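Local atomic coordinates of pectate lyase (Paenibacillus sp. 0602, PDB entry 5GT5), a protein that cleaves polygalacturonate and methyl-esterified pectins internally by beta-elimination, leaving oligosaccharides with unsaturated ends, probably with calcium as cofactor. Residues I154-S159 and K181-V186; D79-P84 and L135-E140; K32-T37 and I54-N59; V334-S339 and A367-S372; G241-G246 and K271-R276. The protein carries 1 engineered substitution. All coordinates share one frame; numbering follows the deposited sequence.

Contact 1. Residues I154-S159 and K181-V186; sequences ITLEES and KGTSGV
T183 meets the turn at S159 with both branches of its side chain. Its OG1 stands beside the backbone N, anti to the carbonyl carbon (chi1 -67°), and accepts the backbone N-H of S159 in a nearly straight bond (S159 N to T183 OG1 3.2 Å, 169°), while T183 CG2 lies 3.5 Å from S159 O and touches L156 CB. The same S159 O takes the N-H of S184 at 3.2 Å from S184 N, and a bridging water, itself joined weakly to G182 O, donates to it as well. On the solvent side E158 and K181 run alongside each other, pointing the same way, and close in a salt bridge of 3.2 Å between E158 OE1 and K181 NZ. Deeper in, L156 CD1 and V186 CG2 touch tip to tip at 4.0 Å. Second-shell bonds fix the hydroxyls: T183 OG1 also bonds K180 O, and S159 OG bonds E157 O and S122 N of the preceding coil. A valine in place of T183 would probably leave the S159 N-H without its acceptor and K180 O without this donor. Between these stacked coils of a parallel beta-helix, the threonine hydroxyl thus supplements the backbone bond from S184 N to S159 O where the chains turn.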
# COMPACT_ATOMS: atom_id res chain seq x y z
N ILE A 154 18.84 2.89 -8.50
CA ILE A 154 17.56 3.15 -7.83
C ILE A 154 17.52 2.33 -6.56
O ILE A 154 17.81 1.11 -6.58
CB ILE A 154 16.35 2.76 -8.70
CG1 ILE A 154 16.36 3.57 -10.00
CG2 ILE A 154 15.04 2.99 -7.94
CD1 ILE A 154 15.24 3.17 -10.98
N THR A 155 17.18 2.98 -5.44
CA THR A 155 16.95 2.32 -4.15
C THR A 155 15.56 2.69 -3.73
O THR A 155 15.17 3.87 -3.77
CB THR A 155 17.95 2.75 -3.09
OG1 THR A 155 19.28 2.46 -3.56
CG2 THR A 155 17.77 1.98 -1.81
N LEU A 156 14.80 1.68 -3.33
CA LEU A 156 13.45 1.91 -2.83
C LEU A 156 13.45 1.62 -1.33
O LEU A 156 13.88 0.55 -0.90
CB LEU A 156 12.47 0.98 -3.53
CG LEU A 156 12.60 0.92 -5.06
CD1 LEU A 156 11.64 -0.12 -5.60
CD2 LEU A 156 12.32 2.28 -5.67
N GLU A 157 12.94 2.55 -0.52
CA GLU A 157 12.93 2.37 0.93
C GLU A 157 11.60 2.75 1.52
O GLU A 157 11.06 3.82 1.21
CB GLU A 157 14.01 3.21 1.63
CG GLU A 157 15.44 2.76 1.28
CD GLU A 157 16.51 3.58 1.96
OE1 GLU A 157 16.18 4.31 2.91
OE2 GLU A 157 17.69 3.50 1.55
N GLU A 158 11.08 1.88 2.39
CA GLU A 158 9.78 2.10 3.07
C GLU A 158 8.71 2.69 2.18
O GLU A 158 7.98 3.61 2.56
CB GLU A 158 9.94 2.90 4.37
CG GLU A 158 10.39 4.30 4.24
CD GLU A 158 11.87 4.44 4.45
OE1 GLU A 158 12.47 3.53 5.06
OE2 GLU A 158 12.42 5.48 4.04
N SER A 159 8.61 2.12 0.98
CA SER A 159 7.68 2.57 -0.06
C SER A 159 6.70 1.44 -0.42
O SER A 159 6.85 0.28 0.02
CB SER A 159 8.46 3.06 -1.28
OG SER A 159 9.16 4.28 -0.96
N LYS A 181 13.94 -1.91 3.51
CA LYS A 181 13.12 -1.36 4.58
C LYS A 181 11.64 -1.60 4.35
O LYS A 181 10.81 -0.69 4.43
CB LYS A 181 13.47 0.11 4.80
CG LYS A 181 14.93 0.28 5.21
CD LYS A 181 15.27 1.73 5.48
CE LYS A 181 14.72 2.22 6.81
NZ LYS A 181 15.00 3.67 7.05
N GLY A 182 11.31 -2.86 4.06
CA GLY A 182 9.93 -3.29 4.00
C GLY A 182 9.17 -2.83 2.77
O GLY A 182 7.95 -2.94 2.74
N THR A 183 9.86 -2.31 1.77
CA THR A 183 9.18 -1.90 0.54
C THR A 183 8.43 -3.07 -0.10
O THR A 183 8.96 -4.15 -0.30
CB THR A 183 10.18 -1.32 -0.48
OG1 THR A 183 10.71 -0.10 0.04
CG2 THR A 183 9.50 -1.04 -1.82
N SER A 184 7.16 -2.85 -0.40
CA SER A 184 6.28 -3.86 -1.02
C SER A 184 5.64 -3.33 -2.30
O SER A 184 5.65 -2.12 -2.59
CB SER A 184 5.18 -4.31 -0.06
OG SER A 184 4.38 -3.20 0.32
N GLY A 185 5.11 -4.23 -3.10
CA GLY A 185 4.35 -3.85 -4.29
C GLY A 185 5.22 -3.38 -5.44
O GLY A 185 4.88 -2.41 -6.12
N VAL A 186 6.35 -4.04 -5.68
CA VAL A 186 7.27 -3.61 -6.72
C VAL A 186 7.15 -4.54 -7.93
O VAL A 186 7.13 -5.76 -7.76
CB VAL A 186 8.72 -3.65 -6.20
CG1 VAL A 186 9.71 -3.20 -7.29
CG2 VAL A 186 8.85 -2.84 -4.91
O HOH W 1 7.24 -0.17 2.91

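Contact 2. Residues D79-P84 and L135-E140; sequences DALTHP and LWEWDE
E137 carries the tight half of this contact, its carboxylate gathering three consecutive backbone N-H groups of the opposing loop. OE2 receives L81 N on its syn lone pair, 2.8 Å away and almost straight (171°). OE1 takes two donors from one face of the carboxylate plane, both well above that plane: T82 N at 2.9 Å and H83 N at 2.9 Å. With N149 ND2 also bonded to OE2, four donors grip the group, which would be likely to favour its ionised form. T82 OG1, between the backbone N and carbonyl carbon (chi1 55°), lies against the E137 chain and donates to W138 O at 2.7 Å, in the carbonyl plane on a lone pair. The outer side is looser: L81 is exposed and offers E137 OE2 its CB at 3.7 Å, and T82 CG2 comes no nearer to E140 CG than 4.4 Å. A leucine in place of E137 would probably strand the N-H groups of L81, T82 and H83 without their acceptors, leaving the loop less fixed. H83, whose ND1 N-caps helix 84-89 through V85 N, ends the gripped run. Both segments are loops that leave the parallel beta-helix, the fold of polysaccharide lyase family 1, and the carboxylate joins them beside the N-terminus of helix 84-89.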
# COMPACT_ATOMS: atom_id res chain seq x y z
N ASP A 79 32.13 10.66 -2.81
CA ASP A 79 33.01 11.15 -3.86
C ASP A 79 33.46 10.08 -4.83
O ASP A 79 33.73 8.95 -4.43
CB ASP A 79 34.27 11.75 -3.22
CG ASP A 79 34.02 13.10 -2.58
OD1 ASP A 79 32.95 13.70 -2.80
OD2 ASP A 79 34.92 13.55 -1.84
N ALA A 80 33.57 10.47 -6.10
CA ALA A 80 34.27 9.64 -7.06
C ALA A 80 35.75 9.69 -6.70
O ALA A 80 36.32 10.78 -6.50
CB ALA A 80 34.01 10.16 -8.47
N LEU A 81 36.35 8.51 -6.60
CA LEU A 81 37.77 8.38 -6.25
C LEU A 81 38.66 7.99 -7.41
O LEU A 81 39.88 8.16 -7.31
CB LEU A 81 37.93 7.31 -5.17
CG LEU A 81 37.02 7.50 -3.95
CD1 LEU A 81 37.09 6.34 -2.94
CD2 LEU A 81 37.34 8.84 -3.30
N THR A 82 38.09 7.44 -8.48
CA THR A 82 38.93 6.83 -9.54
C THR A 82 38.54 7.10 -10.98
O THR A 82 39.41 7.18 -11.84
CB THR A 82 38.99 5.28 -9.40
OG1 THR A 82 37.63 4.79 -9.38
CG2 THR A 82 39.74 4.85 -8.11
N HIS A 83 37.25 7.25 -11.30
CA HIS A 83 36.90 7.43 -12.70
C HIS A 83 37.22 8.85 -13.15
O HIS A 83 36.74 9.80 -12.52
CB HIS A 83 35.44 7.10 -13.01
CG HIS A 83 35.19 6.81 -14.45
ND1 HIS A 83 35.32 7.76 -15.45
CD2 HIS A 83 34.87 5.65 -15.07
CE1 HIS A 83 35.08 7.20 -16.62
NE2 HIS A 83 34.81 5.91 -16.42
N PRO A 84 38.03 9.00 -14.21
CA PRO A 84 38.42 10.36 -14.61
C PRO A 84 37.23 11.29 -14.93
O PRO A 84 37.30 12.49 -14.65
CB PRO A 84 39.29 10.13 -15.85
CG PRO A 84 38.91 8.78 -16.37
CD PRO A 84 38.57 7.97 -15.12
N LEU A 135 27.56 5.44 -13.61
CA LEU A 135 27.51 5.41 -12.15
C LEU A 135 28.38 4.26 -11.62
O LEU A 135 28.11 3.71 -10.54
CB LEU A 135 26.05 5.27 -11.65
CG LEU A 135 25.82 5.68 -10.18
CD1 LEU A 135 26.07 7.17 -9.95
CD2 LEU A 135 24.42 5.34 -9.76
N TRP A 136 29.44 3.93 -12.37
CA TRP A 136 30.42 2.92 -11.93
C TRP A 136 31.81 3.52 -11.99
O TRP A 136 32.10 4.31 -12.88
CB TRP A 136 30.35 1.66 -12.81
CG TRP A 136 31.43 0.62 -12.49
CD1 TRP A 136 31.34 -0.42 -11.60
CD2 TRP A 136 32.75 0.56 -13.04
NE1 TRP A 136 32.52 -1.13 -11.58
CE2 TRP A 136 33.40 -0.55 -12.45
CE3 TRP A 136 33.44 1.34 -13.99
CZ2 TRP A 136 34.72 -0.89 -12.78
CZ3 TRP A 136 34.74 1.00 -14.32
CH2 TRP A 136 35.37 -0.09 -13.71
N GLU A 137 32.67 3.14 -11.05
CA GLU A 137 34.12 3.38 -11.14
C GLU A 137 34.83 2.22 -10.49
O GLU A 137 34.23 1.45 -9.77
CB GLU A 137 34.51 4.73 -10.52
CG GLU A 137 34.39 4.75 -8.99
CD GLU A 137 34.97 6.01 -8.39
OE1 GLU A 137 35.28 6.96 -9.16
OE2 GLU A 137 35.11 6.05 -7.15
N TRP A 138 36.11 2.09 -10.81
CA TRP A 138 36.97 1.05 -10.26
C TRP A 138 37.16 1.22 -8.75
O TRP A 138 37.28 2.33 -8.23
CB TRP A 138 38.31 1.16 -11.02
CG TRP A 138 39.42 0.25 -10.54
CD1 TRP A 138 40.40 0.56 -9.64
CD2 TRP A 138 39.68 -1.10 -10.96
NE1 TRP A 138 41.26 -0.51 -9.48
CE2 TRP A 138 40.84 -1.54 -10.29
CE3 TRP A 138 39.05 -1.97 -11.87
CZ2 TRP A 138 41.38 -2.82 -10.46
CZ3 TRP A 138 39.61 -3.26 -12.07
CH2 TRP A 138 40.75 -3.67 -11.35
N ASP A 139 37.19 0.09 -8.05
CA ASP A 139 37.35 0.13 -6.60
C ASP A 139 38.76 -0.22 -6.12
O ASP A 139 39.11 -1.41 -6.04
CB ASP A 139 36.37 -0.83 -5.94
CG ASP A 139 36.60 -0.96 -4.47
OD1 ASP A 139 37.09 0.02 -3.83
OD2 ASP A 139 36.32 -2.06 -3.93
N GLU A 140 39.54 0.80 -5.76
CA GLU A 140 40.76 0.57 -4.99
C GLU A 140 40.52 0.53 -3.49
O GLU A 140 41.12 -0.31 -2.78
CB GLU A 140 41.79 1.64 -5.29
CG GLU A 140 42.38 1.56 -6.70
CD GLU A 140 43.42 0.45 -6.86
OE1 GLU A 140 44.08 0.07 -5.84
OE2 GLU A 140 43.60 -0.03 -8.01

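Contact 3. Residues K32-T37 and I54-N59; sequences KVYNAT and IMNDLN
The ring of Y34 has the side chain of M55 over one face. M55 CG stands 3.7 Å from the ring centroid, 19° off the ring normal and displaced toward the rim, a CH-pi contact in which CE2 is the ring atom nearest to CG. The sulfur follows obliquely: M55 SD is 5.1 Å from the centroid, a longer Met-aromatic contact. Bends at chi2 and chi3 (-56° and -70°) fold the methionine, and its CE comes near Y34 OH while SD rests beside K32 CB and CG. The N56 side chain crosses that of Y34 at about a right angle, though its amide plane is inclined only moderately to the ring. Its ND2 donates to Y34 O at 3.0 Å and to D57 O at 2.9 Å; both acceptors lie in the amide plane, so the two N-H bonds hold the group's rotation, although each carbonyl is approached from above its own plane.

Beneath this layer, V33 and I54 form a parallel bridge that M55 N continues by donating to V33 O at 2.9 Å. V33 CG1 packs on I54 CD1 at 3.9 Å and on L58 CD1 at 3.9 Å, the leucine meeting the valine at about a right angle. Outside the pair, N35 OD1 N-caps helix 36-43 at D38 N, and K32 NZ pairs with E24.

Once the strand pairing stops, the two in-plane N-H bonds of N56 fix the turn by tying it to Y34 O, with apolar packing on the buried side and the Y34–M55 contact on the exposed one.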
# COMPACT_ATOMS: atom_id res chain seq x y z
N LYS A 32 7.83 19.39 -17.45
CA LYS A 32 8.81 19.03 -18.47
C LYS A 32 10.17 19.45 -17.99
O LYS A 32 10.42 20.61 -17.64
CB LYS A 32 8.45 19.72 -19.80
CG LYS A 32 7.19 19.11 -20.43
CD LYS A 32 6.84 19.73 -21.77
CE LYS A 32 5.59 19.11 -22.32
NZ LYS A 32 5.26 19.71 -23.66
N VAL A 33 11.06 18.47 -17.93
CA VAL A 33 12.36 18.67 -17.32
C VAL A 33 13.47 18.66 -18.37
O VAL A 33 13.69 17.65 -19.07
CB VAL A 33 12.59 17.58 -16.24
CG1 VAL A 33 14.06 17.50 -15.84
CG2 VAL A 33 11.70 17.85 -15.02
N TYR A 34 14.18 19.79 -18.47
CA TYR A 34 15.23 19.95 -19.48
C TYR A 34 16.61 19.96 -18.86
O TYR A 34 17.61 19.78 -19.57
CB TYR A 34 15.03 21.25 -20.26
CG TYR A 34 13.70 21.32 -20.98
CD1 TYR A 34 12.55 21.84 -20.36
CD2 TYR A 34 13.59 20.87 -22.29
CE1 TYR A 34 11.32 21.89 -21.04
CE2 TYR A 34 12.37 20.90 -22.95
CZ TYR A 34 11.25 21.41 -22.33
OH TYR A 34 10.05 21.46 -23.00
N ASN A 35 16.68 20.18 -17.56
CA ASN A 35 17.94 20.31 -16.86
C ASN A 35 17.77 19.95 -15.40
O ASN A 35 16.66 19.64 -14.97
CB ASN A 35 18.50 21.72 -17.07
CG ASN A 35 17.59 22.79 -16.53
OD1 ASN A 35 17.14 22.73 -15.39
ND2 ASN A 35 17.32 23.81 -17.35
N ALA A 36 18.87 19.97 -14.66
CA ALA A 36 18.87 19.53 -13.27
C ALA A 36 18.01 20.42 -12.38
O ALA A 36 17.38 19.95 -11.43
CB ALA A 36 20.28 19.47 -12.72
N THR A 37 17.98 21.73 -12.67
CA THR A 37 17.16 22.63 -11.85
C THR A 37 15.67 22.33 -11.99
O THR A 37 14.96 22.28 -10.98
CB THR A 37 17.43 24.09 -12.21
OG1 THR A 37 18.83 24.35 -12.07
CG2 THR A 37 16.65 25.02 -11.28
N ILE A 54 10.99 13.78 -18.58
CA ILE A 54 12.39 14.08 -18.86
C ILE A 54 12.50 14.28 -20.38
O ILE A 54 12.10 13.42 -21.15
CB ILE A 54 13.27 12.89 -18.44
CG1 ILE A 54 13.00 12.53 -16.98
CG2 ILE A 54 14.76 13.16 -18.72
CD1 ILE A 54 13.34 13.64 -16.04
N MET A 55 13.00 15.43 -20.81
CA MET A 55 12.92 15.82 -22.22
C MET A 55 14.18 15.47 -23.01
O MET A 55 14.14 15.42 -24.25
CB MET A 55 12.68 17.34 -22.32
CG MET A 55 11.41 17.83 -21.58
SD MET A 55 9.94 16.99 -22.11
CE MET A 55 9.78 17.69 -23.78
N ASN A 56 15.28 15.26 -22.31
CA ASN A 56 16.57 15.00 -22.95
C ASN A 56 17.48 14.32 -21.95
O ASN A 56 17.12 14.21 -20.77
CB ASN A 56 17.19 16.32 -23.46
CG ASN A 56 17.09 17.46 -22.45
OD1 ASN A 56 16.30 18.38 -22.64
ND2 ASN A 56 17.88 17.42 -21.37
N ASP A 57 18.64 13.84 -22.38
CA ASP A 57 19.60 13.29 -21.44
C ASP A 57 19.92 14.30 -20.35
O ASP A 57 20.00 15.52 -20.61
CB ASP A 57 20.93 12.90 -22.12
CG ASP A 57 20.79 11.80 -23.16
OD1 ASP A 57 19.72 11.15 -23.25
OD2 ASP A 57 21.77 11.59 -23.92
N LEU A 58 20.12 13.80 -19.13
CA LEU A 58 20.47 14.65 -18.00
C LEU A 58 21.80 14.25 -17.39
O LEU A 58 22.04 13.06 -17.06
CB LEU A 58 19.39 14.61 -16.91
CG LEU A 58 17.99 15.14 -17.29
CD1 LEU A 58 17.06 14.96 -16.12
CD2 LEU A 58 18.09 16.62 -17.69
N ASN A 59 22.68 15.23 -17.24
CA ASN A 59 23.99 15.03 -16.62
C ASN A 59 23.92 15.62 -15.24
O ASN A 59 23.95 16.85 -15.06
CB ASN A 59 25.04 15.73 -17.48
CG ASN A 59 25.15 15.09 -18.82
OD1 ASN A 59 25.40 13.91 -18.90
ND2 ASN A 59 24.88 15.85 -19.88

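Contact 4. Residues V334-S339 and A367-S372; sequences VLVEKS and ADTIYS
K338 and D368 make the ionic part of the contact. K338 NZ sits 2.6 Å from D368 OD2, on the anti lone pair of that oxygen, and the chain reaches it through a bend at chi2 (-81°). D368 OD1 has a second partner in R379, so the carboxylate lies between two basic groups and would be likely to stay ionised.

Backbone bonds come next. A367 N donates to V336 O at 2.9 Å. K338 N donates to A367 O at 3.0 Å, and I370 N to S339 O. Between the last two the pairing is interrupted by residues with positive phi, K338 on one side and D368 on the other. E337 and A367 are bridged in parallel between successive coils of the beta-helix, where the chain turns a corner into the next face; D368 and T369 together form a classic beta bulge opposite G380.

Hydroxyls fill the break. T369 OG1 accepts S339 N at 3.2 Å (164°) and donates to A367 O at 2.9 Å, arriving on the face of that carbonyl opposite to K338 N. S339 OG bonds E337 O and I290 N of the preceding coil.

Apolar contact is slight: E337 CB lies 3.8 Å from A367 CB, while the glutamate's OE2 turns to Y411 and H286.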
# COMPACT_ATOMS: atom_id res chain seq x y z
N VAL A 334 11.32 -17.45 -3.37
CA VAL A 334 11.59 -17.01 -4.75
C VAL A 334 11.09 -18.07 -5.72
O VAL A 334 11.44 -19.25 -5.58
CB VAL A 334 13.11 -16.84 -5.02
CG1 VAL A 334 13.36 -16.51 -6.50
CG2 VAL A 334 13.73 -15.75 -4.11
N LEU A 335 10.23 -17.67 -6.65
CA LEU A 335 9.86 -18.55 -7.75
C LEU A 335 10.33 -17.91 -9.05
O LEU A 335 10.02 -16.74 -9.32
CB LEU A 335 8.34 -18.74 -7.80
CG LEU A 335 7.82 -19.48 -9.04
CD1 LEU A 335 8.24 -20.95 -9.03
CD2 LEU A 335 6.30 -19.31 -9.21
N VAL A 336 11.09 -18.66 -9.83
CA VAL A 336 11.46 -18.29 -11.22
C VAL A 336 10.75 -19.23 -12.16
O VAL A 336 10.81 -20.45 -11.95
CB VAL A 336 12.96 -18.41 -11.44
CG1 VAL A 336 13.30 -18.09 -12.89
CG2 VAL A 336 13.72 -17.49 -10.46
N GLU A 337 10.06 -18.71 -13.16
CA GLU A 337 9.41 -19.60 -14.12
C GLU A 337 9.50 -19.14 -15.56
O GLU A 337 9.57 -17.93 -15.85
CB GLU A 337 7.97 -19.92 -13.74
CG GLU A 337 7.05 -18.77 -13.77
CD GLU A 337 5.67 -19.07 -13.16
OE1 GLU A 337 5.19 -20.23 -13.19
OE2 GLU A 337 5.09 -18.12 -12.60
N LYS A 338 9.47 -20.10 -16.47
CA LYS A 338 9.38 -19.83 -17.89
C LYS A 338 10.46 -18.85 -18.31
O LYS A 338 10.21 -17.90 -19.02
CB LYS A 338 7.97 -19.32 -18.24
CG LYS A 338 6.83 -20.27 -17.88
CD LYS A 338 6.63 -21.36 -18.93
CE LYS A 338 5.46 -22.28 -18.54
NZ LYS A 338 5.34 -23.43 -19.49
N SER A 339 11.66 -19.10 -17.82
CA SER A 339 12.77 -18.20 -18.09
C SER A 339 13.87 -18.89 -18.89
O SER A 339 13.74 -20.08 -19.23
CB SER A 339 13.28 -17.65 -16.77
OG SER A 339 12.28 -16.80 -16.19
N ALA A 367 10.50 -23.27 -12.31
CA ALA A 367 9.53 -24.01 -13.12
C ALA A 367 9.79 -23.76 -14.60
O ALA A 367 10.08 -22.64 -15.02
CB ALA A 367 8.12 -23.59 -12.79
N ASP A 368 9.67 -24.84 -15.38
CA ASP A 368 9.82 -24.84 -16.84
C ASP A 368 10.73 -23.76 -17.40
O ASP A 368 10.28 -22.81 -18.06
CB ASP A 368 8.44 -24.79 -17.52
CG ASP A 368 8.51 -25.14 -19.00
OD1 ASP A 368 9.42 -25.90 -19.39
OD2 ASP A 368 7.67 -24.63 -19.77
N THR A 369 12.02 -23.91 -17.12
CA THR A 369 13.03 -22.94 -17.51
C THR A 369 14.11 -23.61 -18.33
O THR A 369 14.48 -24.76 -18.07
CB THR A 369 13.57 -22.28 -16.25
OG1 THR A 369 12.58 -21.35 -15.80
CG2 THR A 369 14.83 -21.52 -16.47
N ILE A 370 14.58 -22.90 -19.34
CA ILE A 370 15.66 -23.35 -20.20
C ILE A 370 17.00 -22.95 -19.61
O ILE A 370 17.19 -21.79 -19.24
CB ILE A 370 15.46 -22.75 -21.61
CG1 ILE A 370 14.18 -23.34 -22.23
CG2 ILE A 370 16.67 -23.00 -22.52
CD1 ILE A 370 13.77 -22.68 -23.58
N TYR A 371 17.91 -23.91 -19.51
CA TYR A 371 19.21 -23.69 -18.92
C TYR A 371 20.31 -24.25 -19.81
O TYR A 371 20.16 -25.34 -20.38
CB TYR A 371 19.27 -24.36 -17.54
CG TYR A 371 20.59 -24.21 -16.85
CD1 TYR A 371 20.95 -23.01 -16.23
CD2 TYR A 371 21.49 -25.26 -16.83
CE1 TYR A 371 22.19 -22.89 -15.58
CE2 TYR A 371 22.73 -25.16 -16.21
CZ TYR A 371 23.08 -23.96 -15.59
OH TYR A 371 24.30 -23.88 -14.96
N SER A 372 21.41 -23.52 -19.92
CA SER A 372 22.58 -23.96 -20.68
C SER A 372 23.84 -23.48 -19.98
O SER A 372 23.91 -22.33 -19.57
CB SER A 372 22.53 -23.42 -22.10
OG SER A 372 23.69 -23.79 -22.83

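Contact 5. Residues G241-G246 and K271-R276; sequences GSQKKG and KDIQDR
Q274 reaches between S242 and K244 and uses both ends of its amide. NE2 donates to S242 OG, which lies in the amide plane, at 2.8 Å and 168°; OE1 accepts K244 NZ at 2.9 Å and, from outside, T322 N. K244 gets there by folding, bent at chi2 and chi3 (66° and 74°). The backbones are joined by Q243 N to D272 O at 2.8 Å and by Q274 N to Q243 O at 2.8 Å. A third link, G246 N to D275 O, is weak. The amide of Q243 is satisfied within its own loop and beyond: Q243 NE2 donates to K245 O at 2.9 Å, and OE1 takes A172 N. Its CB packs on I273 CD1.

These two loops lie side by side where polysaccharide lyase family 1 enzymes build the substrate cleft on the flank of the parallel beta-helix, and R276 matches the active-site arginine of a close relative. Its guanidinium has K245 CG over the centre of one face, 3.7 Å above the plane, the two side chains running the same way. K245 NZ pairs with D174, a residue that probably binds calcium. R276 NH1 donates to a water at 3.0 Å. A second water spans K244 O and D275 OD2, while D275 OD1 is bonded to N324 ND2. At G246 a side chain would run into R276 O, which sits 3.5 Å from G246 CA.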
# COMPACT_ATOMS: atom_id res chain seq x y z
N GLY A 241 33.89 -5.90 -17.30
CA GLY A 241 32.73 -5.53 -18.10
C GLY A 241 31.41 -5.94 -17.52
O GLY A 241 30.43 -5.21 -17.64
N SER A 242 31.35 -7.12 -16.92
CA SER A 242 30.09 -7.57 -16.31
C SER A 242 29.74 -6.82 -15.03
O SER A 242 30.60 -6.27 -14.34
CB SER A 242 30.12 -9.08 -16.06
OG SER A 242 31.27 -9.47 -15.35
N GLN A 243 28.44 -6.74 -14.76
CA GLN A 243 27.95 -6.01 -13.58
C GLN A 243 27.98 -6.92 -12.36
O GLN A 243 27.49 -8.04 -12.41
CB GLN A 243 26.51 -5.54 -13.87
CG GLN A 243 25.75 -5.03 -12.65
CD GLN A 243 26.38 -3.81 -12.02
OE1 GLN A 243 27.22 -3.14 -12.66
NE2 GLN A 243 25.98 -3.49 -10.79
N LYS A 244 28.56 -6.47 -11.26
CA LYS A 244 28.75 -7.37 -10.10
C LYS A 244 27.45 -7.69 -9.36
O LYS A 244 27.24 -8.82 -8.94
CB LYS A 244 29.76 -6.75 -9.13
CG LYS A 244 30.14 -7.60 -7.92
CD LYS A 244 30.89 -8.84 -8.37
CE LYS A 244 32.32 -8.52 -8.79
NZ LYS A 244 33.10 -9.76 -9.13
N LYS A 245 26.58 -6.71 -9.20
CA LYS A 245 25.37 -6.87 -8.36
C LYS A 245 24.11 -6.42 -9.09
O LYS A 245 24.07 -5.33 -9.67
CB LYS A 245 25.49 -6.04 -7.05
CG LYS A 245 26.57 -6.51 -6.09
CD LYS A 245 26.94 -5.39 -5.13
CE LYS A 245 28.09 -5.77 -4.22
NZ LYS A 245 28.77 -4.55 -3.68
N GLY A 246 23.05 -7.23 -9.03
CA GLY A 246 21.78 -6.88 -9.62
C GLY A 246 20.79 -6.21 -8.68
O GLY A 246 20.80 -4.99 -8.53
N LYS A 271 21.89 -9.16 -18.84
CA LYS A 271 23.01 -9.54 -19.67
C LYS A 271 24.31 -9.26 -18.96
O LYS A 271 24.63 -8.09 -18.67
CB LYS A 271 22.94 -8.78 -20.99
CG LYS A 271 24.04 -9.23 -21.96
CD LYS A 271 23.99 -8.45 -23.29
CE LYS A 271 25.16 -8.82 -24.21
NZ LYS A 271 26.36 -7.95 -24.03
N ASP A 272 25.05 -10.33 -18.67
CA ASP A 272 26.34 -10.21 -18.00
C ASP A 272 26.19 -9.50 -16.66
O ASP A 272 26.98 -8.61 -16.31
CB ASP A 272 27.36 -9.53 -18.91
CG ASP A 272 27.55 -10.30 -20.20
OD1 ASP A 272 27.72 -11.55 -20.12
OD2 ASP A 272 27.50 -9.67 -21.29
N ILE A 273 25.18 -9.94 -15.91
CA ILE A 273 25.00 -9.58 -14.51
C ILE A 273 25.46 -10.78 -13.69
O ILE A 273 24.97 -11.89 -13.89
CB ILE A 273 23.51 -9.25 -14.22
CG1 ILE A 273 22.93 -8.31 -15.29
CG2 ILE A 273 23.36 -8.74 -12.80
CD1 ILE A 273 23.66 -6.96 -15.46
N GLN A 274 26.40 -10.57 -12.78
CA GLN A 274 27.06 -11.69 -12.10
C GLN A 274 26.26 -12.31 -10.97
O GLN A 274 26.54 -13.43 -10.56
CB GLN A 274 28.39 -11.24 -11.51
CG GLN A 274 29.47 -10.91 -12.55
CD GLN A 274 30.81 -10.62 -11.91
OE1 GLN A 274 31.07 -10.96 -10.74
NE2 GLN A 274 31.69 -9.97 -12.67
N ASP A 275 25.31 -11.57 -10.41
CA ASP A 275 24.76 -11.96 -9.10
C ASP A 275 23.46 -11.22 -8.83
O ASP A 275 23.21 -10.14 -9.39
CB ASP A 275 25.81 -11.60 -8.02
CG ASP A 275 25.63 -12.31 -6.68
OD1 ASP A 275 24.77 -13.22 -6.53
OD2 ASP A 275 26.40 -11.95 -5.77
N ARG A 276 22.64 -11.80 -7.96
CA ARG A 276 21.46 -11.14 -7.37
C ARG A 276 20.37 -10.89 -8.40
O ARG A 276 19.95 -9.75 -8.64
CB ARG A 276 21.84 -9.85 -6.65
CG ARG A 276 22.99 -9.99 -5.65
CD ARG A 276 23.05 -8.70 -4.83
NE ARG A 276 24.13 -8.75 -3.83
CZ ARG A 276 24.53 -7.68 -3.13
NH1 ARG A 276 23.99 -6.50 -3.36
NH2 ARG A 276 25.51 -7.80 -2.25
O HOH W 2 28.25 -10.05 -6.28
O HOH W 3 22.48 -5.22 -5.57

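In the fold
Contacts 1 and 5 are largely buried, whereas contacts 2, 3 and 4 are only partly so. Contacts 1, 3 and 4 all join successive coils of the parallel beta-helix, and the last two stand on opposite sides of the chain's centre, about 39 Å apart between centres. Contacts 1 and 4 share a solution: a threonine hydroxyl accepts a serine N-H at a turn, and a lysine–acid pair closes the outer side. Contact 3, farther out, relies instead on a methionine–tyrosine pair and an asparagine. Contacts 2 and 5 tie loops rather than strands, through a buried carboxylate in one and amides in the other; of the five, contact 5 alone holds R276.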